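Local coordinates for fibronectin type III domain-containing protein (Simiduia agarivorans, PDB 6P2K), which probably hydrolyses the beta-1,4-glucan backbone of xyloglucan through this family 74 glycoside hydrolase module of seven-bladed beta-propellers, part of a longer protein, at residues B[525-530]-B[556-561]. Residues are numbered along the deposited sequence; the frame is centred on the assembly and turned at random.
With ZN (zinc ion), chain P.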
ATOM      1  N   PHE B 525     -33.307   5.850  -5.552  1.00 18.90           N
ATOM      2  CA  PHE B 525     -34.520   6.142  -4.801  1.00 18.80           C
ATOM      3  C   PHE B 525     -34.775   5.049  -3.769  1.00 22.43           C
ATOM      4  O   PHE B 525     -34.415   3.885  -3.974  1.00 22.00           O
ATOM      5  CB  PHE B 525     -35.745   6.243  -5.718  1.00 18.92           C
ATOM      6  CG  PHE B 525     -35.684   7.369  -6.708  1.00 21.25           C
ATOM      7  CD1 PHE B 525     -36.143   8.632  -6.371  1.00 18.23           C
ATOM      8  CD2 PHE B 525     -35.192   7.157  -7.988  1.00 21.35           C
ATOM      9  CE1 PHE B 525     -36.096   9.669  -7.287  1.00 22.55           C
ATOM     10  CE2 PHE B 525     -35.145   8.190  -8.910  1.00 18.97           C
ATOM     11  CZ  PHE B 525     -35.594   9.447  -8.560  1.00 19.67           C
ATOM     12  N   MET B 526     -35.420   5.428  -2.665  1.00 19.96           N
ATOM     13  CA  MET B 526     -35.799   4.477  -1.629  1.00 20.00           C
ATOM     14  C   MET B 526     -36.990   5.033  -0.856  1.00 19.28           C
ATOM     15  O   MET B 526     -37.104   6.246  -0.664  1.00 20.61           O
ATOM     16  CB  MET B 526     -34.630   4.188  -0.679  1.00 17.58           C
ATOM     17  CG  MET B 526     -34.129   5.413   0.082  1.00 18.83           C
ATOM     18  SD  MET B 526     -32.324   5.514   0.165  1.00 26.02           S
ATOM     19  CE  MET B 526     -31.918   5.864  -1.549  1.00 22.68           C
ATOM     20  N   PHE B 527     -37.878   4.139  -0.421  1.00 19.07           N
ATOM     21  CA  PHE B 527     -39.053   4.526   0.356  1.00 16.45           C
ATOM     22  C   PHE B 527     -38.946   3.904   1.741  1.00 18.56           C
ATOM     23  O   PHE B 527     -38.979   2.678   1.881  1.00 21.83           O
ATOM     24  CB  PHE B 527     -40.353   4.106  -0.332  1.00 14.34           C
ATOM     25  CG  PHE B 527     -41.554   4.916   0.093  1.00 16.00           C
ATOM     26  CD1 PHE B 527     -42.055   4.823   1.386  1.00 17.43           C
ATOM     27  CD2 PHE B 527     -42.169   5.785  -0.794  1.00 17.11           C
ATOM     28  CE1 PHE B 527     -43.154   5.580   1.782  1.00 18.68           C
ATOM     29  CE2 PHE B 527     -43.267   6.538  -0.413  1.00 18.50           C
ATOM     30  CZ  PHE B 527     -43.760   6.439   0.880  1.00 18.64           C
ATOM     31  N   SER B 528     -38.822   4.753   2.755  1.00 15.38           N
ATOM     32  CA  SER B 528     -38.750   4.328   4.147  1.00 18.00           C
ATOM     33  C   SER B 528     -40.172   4.170   4.673  1.00 18.52           C
ATOM     34  O   SER B 528     -40.917   5.149   4.766  1.00 19.94           O
ATOM     35  CB  SER B 528     -37.961   5.342   4.974  1.00 16.77           C
ATOM     36  OG  SER B 528     -37.747   4.868   6.289  1.00 19.02           O
ATOM     37  N   SER B 529     -40.545   2.937   5.012  1.00 22.00           N
ATOM     38  CA  SER B 529     -41.921   2.621   5.380  1.00 18.55           C
ATOM     39  C   SER B 529     -42.412   3.513   6.511  1.00 19.56           C
ATOM     40  O   SER B 529     -41.779   3.609   7.568  1.00 20.11           O
ATOM     41  CB  SER B 529     -42.031   1.148   5.782  1.00 19.50           C
ATOM     42  OG  SER B 529     -41.884   0.310   4.651  1.00 20.47           O
ATOM     43  N   ASN B 530     -43.543   4.177   6.260  1.00 22.49           N
ATOM     44  CA  ASN B 530     -44.223   5.082   7.184  1.00 23.27           C
ATOM     45  C   ASN B 530     -43.469   6.384   7.410  1.00 20.84           C
ATOM     46  O   ASN B 530     -43.773   7.117   8.357  1.00 20.43           O
ATOM     47  CB  ASN B 530     -44.516   4.403   8.528  1.00 23.28           C
ATOM     48  CG  ASN B 530     -45.453   3.222   8.382  1.00 28.65           C
ATOM     49  OD1 ASN B 530     -45.154   2.114   8.829  1.00 34.46           O
ATOM     50  ND2 ASN B 530     -46.591   3.451   7.736  1.00 24.71           N
ATOM     51  N   GLN B 556     -34.861  14.112   1.033  1.00 23.27           N
ATOM     52  CA  GLN B 556     -36.263  13.723   1.100  1.00 25.25           C
ATOM     53  C   GLN B 556     -37.021  14.377  -0.046  1.00 22.69           C
ATOM     54  O   GLN B 556     -36.917  15.589  -0.257  1.00 19.99           O
ATOM     55  CB  GLN B 556     -36.883  14.127   2.438  1.00 26.86           C
ATOM     56  CG  GLN B 556     -38.302  13.608   2.619  1.00 31.14           C
ATOM     57  CD  GLN B 556     -38.936  14.058   3.922  1.00 41.78           C
ATOM     58  OE1 GLN B 556     -38.419  13.785   5.003  1.00 46.18           O
ATOM     59  NE2 GLN B 556     -40.064  14.751   3.822  1.00 45.87           N
ATOM     60  N   ILE B 557     -37.780  13.578  -0.791  1.00 22.63           N
ATOM     61  CA  ILE B 557     -38.599  14.100  -1.880  1.00 23.52           C
ATOM     62  C   ILE B 557     -40.089  13.898  -1.659  1.00 24.08           C
ATOM     63  O   ILE B 557     -40.890  14.465  -2.417  1.00 25.78           O
ATOM     64  CB  ILE B 557     -38.176  13.510  -3.246  1.00 21.65           C
ATOM     65  CG1 ILE B 557     -38.550  12.034  -3.355  1.00 19.64           C
ATOM     66  CG2 ILE B 557     -36.679  13.684  -3.459  1.00 21.81           C
ATOM     67  CD1 ILE B 557     -38.153  11.425  -4.689  1.00 16.00           C
ATOM     68  N   TYR B 558     -40.499  13.140  -0.642  1.00 21.97           N
ATOM     69  CA  TYR B 558     -41.918  12.918  -0.386  1.00 24.20           C
ATOM     70  C   TYR B 558     -42.120  12.533   1.075  1.00 24.90           C
ATOM     71  O   TYR B 558     -41.487  11.589   1.554  1.00 23.00           O
ATOM     72  CB  TYR B 558     -42.469  11.821  -1.307  1.00 21.99           C
ATOM     73  CG  TYR B 558     -43.923  11.484  -1.061  1.00 22.72           C
ATOM     74  CD1 TYR B 558     -44.937  12.318  -1.520  1.00 21.40           C
ATOM     75  CD2 TYR B 558     -44.284  10.332  -0.363  1.00 21.10           C
ATOM     76  CE1 TYR B 558     -46.271  12.016  -1.296  1.00 22.98           C
ATOM     77  CE2 TYR B 558     -45.615  10.019  -0.135  1.00 22.25           C
ATOM     78  CZ  TYR B 558     -46.601  10.866  -0.606  1.00 22.44           C
ATOM     79  OH  TYR B 558     -47.925  10.573  -0.388  1.00 21.04           O
ATOM     80  N   GLU B 559     -42.994  13.258   1.780  1.00 25.63           N
ATOM     81  CA  GLU B 559     -43.385  12.874   3.133  1.00 25.15           C
ATOM     82  C   GLU B 559     -44.532  11.878   3.057  1.00 24.16           C
ATOM     83  O   GLU B 559     -45.517  12.105   2.346  1.00 24.90           O
ATOM     84  CB  GLU B 559     -43.791  14.078   3.994  1.00 25.14           C
ATOM     85  CG  GLU B 559     -45.048  14.880   3.556  1.00 28.23           C
ATOM     86  CD  GLU B 559     -46.393  14.405   4.153  1.00 27.89           C
ATOM     87  OE1 GLU B 559     -47.441  14.923   3.720  1.00 28.35           O
ATOM     88  OE2 GLU B 559     -46.442  13.522   5.035  1.00 31.55           O
ATOM     89  N   GLY B 560     -44.392  10.774   3.782  1.00 20.88           N
ATOM     90  CA  GLY B 560     -45.432   9.771   3.860  1.00 22.05           C
ATOM     91  C   GLY B 560     -45.799   9.479   5.299  1.00 24.42           C
ATOM     92  O   GLY B 560     -45.857   8.319   5.717  1.00 26.60           O
ATOM     93  N   LEU B 561     -46.036  10.536   6.069  1.00 24.16           N
ATOM     94  CA  LEU B 561     -46.321  10.433   7.493  1.00 25.33           C
ATOM     95  C   LEU B 561     -47.806  10.477   7.800  1.00 25.82           C
ATOM     96  O   LEU B 561     -48.189  10.404   8.972  1.00 30.20           O
ATOM     97  CB  LEU B 561     -45.626  11.573   8.240  1.00 23.60           C
ATOM     98  CG  LEU B 561     -44.105  11.588   8.138  1.00 24.77           C
ATOM     99  CD1 LEU B 561     -43.555  12.907   8.659  1.00 25.40           C
ATOM    100  CD2 LEU B 561     -43.535  10.417   8.916  1.00 24.55           C
TER
HETATM  101 ZN    ZN P 801     -48.619  13.691   4.801  0.70 17.67          ZN
HETATM  102  O   HOH W   1     -50.245  14.871   4.272  1.00 17.46           O
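Phe525 and Ile557 meet where CD1 of the isoleucine lies in the plane of the phenylalanine ring, at the edge formed by CD1 and CE1, 3.8 Å from Phe525 CE1. Ile557 CG1 sits between its own backbone N and carbonyl carbon (chi1 70°), and CD1 extends anti to CA (chi2 180°). Next along the strands, Phe527 and Tyr558 approach obliquely, Phe527 CE2 lying 3.9 Å from Tyr558 CD2. Beyond the strands, backbone meets backbone, Asn530 C 3.5 Å from Gly560 O, and Leu561 CD2 reaches Asn530 O at 3.4 Å; Arg568 hydrogen-bonds both oxygens. Strand 532-536 runs between the segments, and a classic beta bulge sets Ile557 and Tyr558 both opposite its Met533, hence the uneven step in pairing. Tyr558 OH is tied to Ala567 N. The CB of Glu559 is directed away from 525-530, and its carboxylate grips zinc through OE1 at 2.0 Å and OE2 at 2.2 Å; Leu561 N also hydrogen-bonds Glu559 OE2 (3.2 Å, 165°), which probably helps to orient the carboxylate. Asp562, Asp566 and a water are further ligands. The arrangement is that of a four-stranded antiparallel propeller blade, its second and outermost fourth strands meeting through side chains, with a zinc site at the end of the edge strand and in the loop that follows.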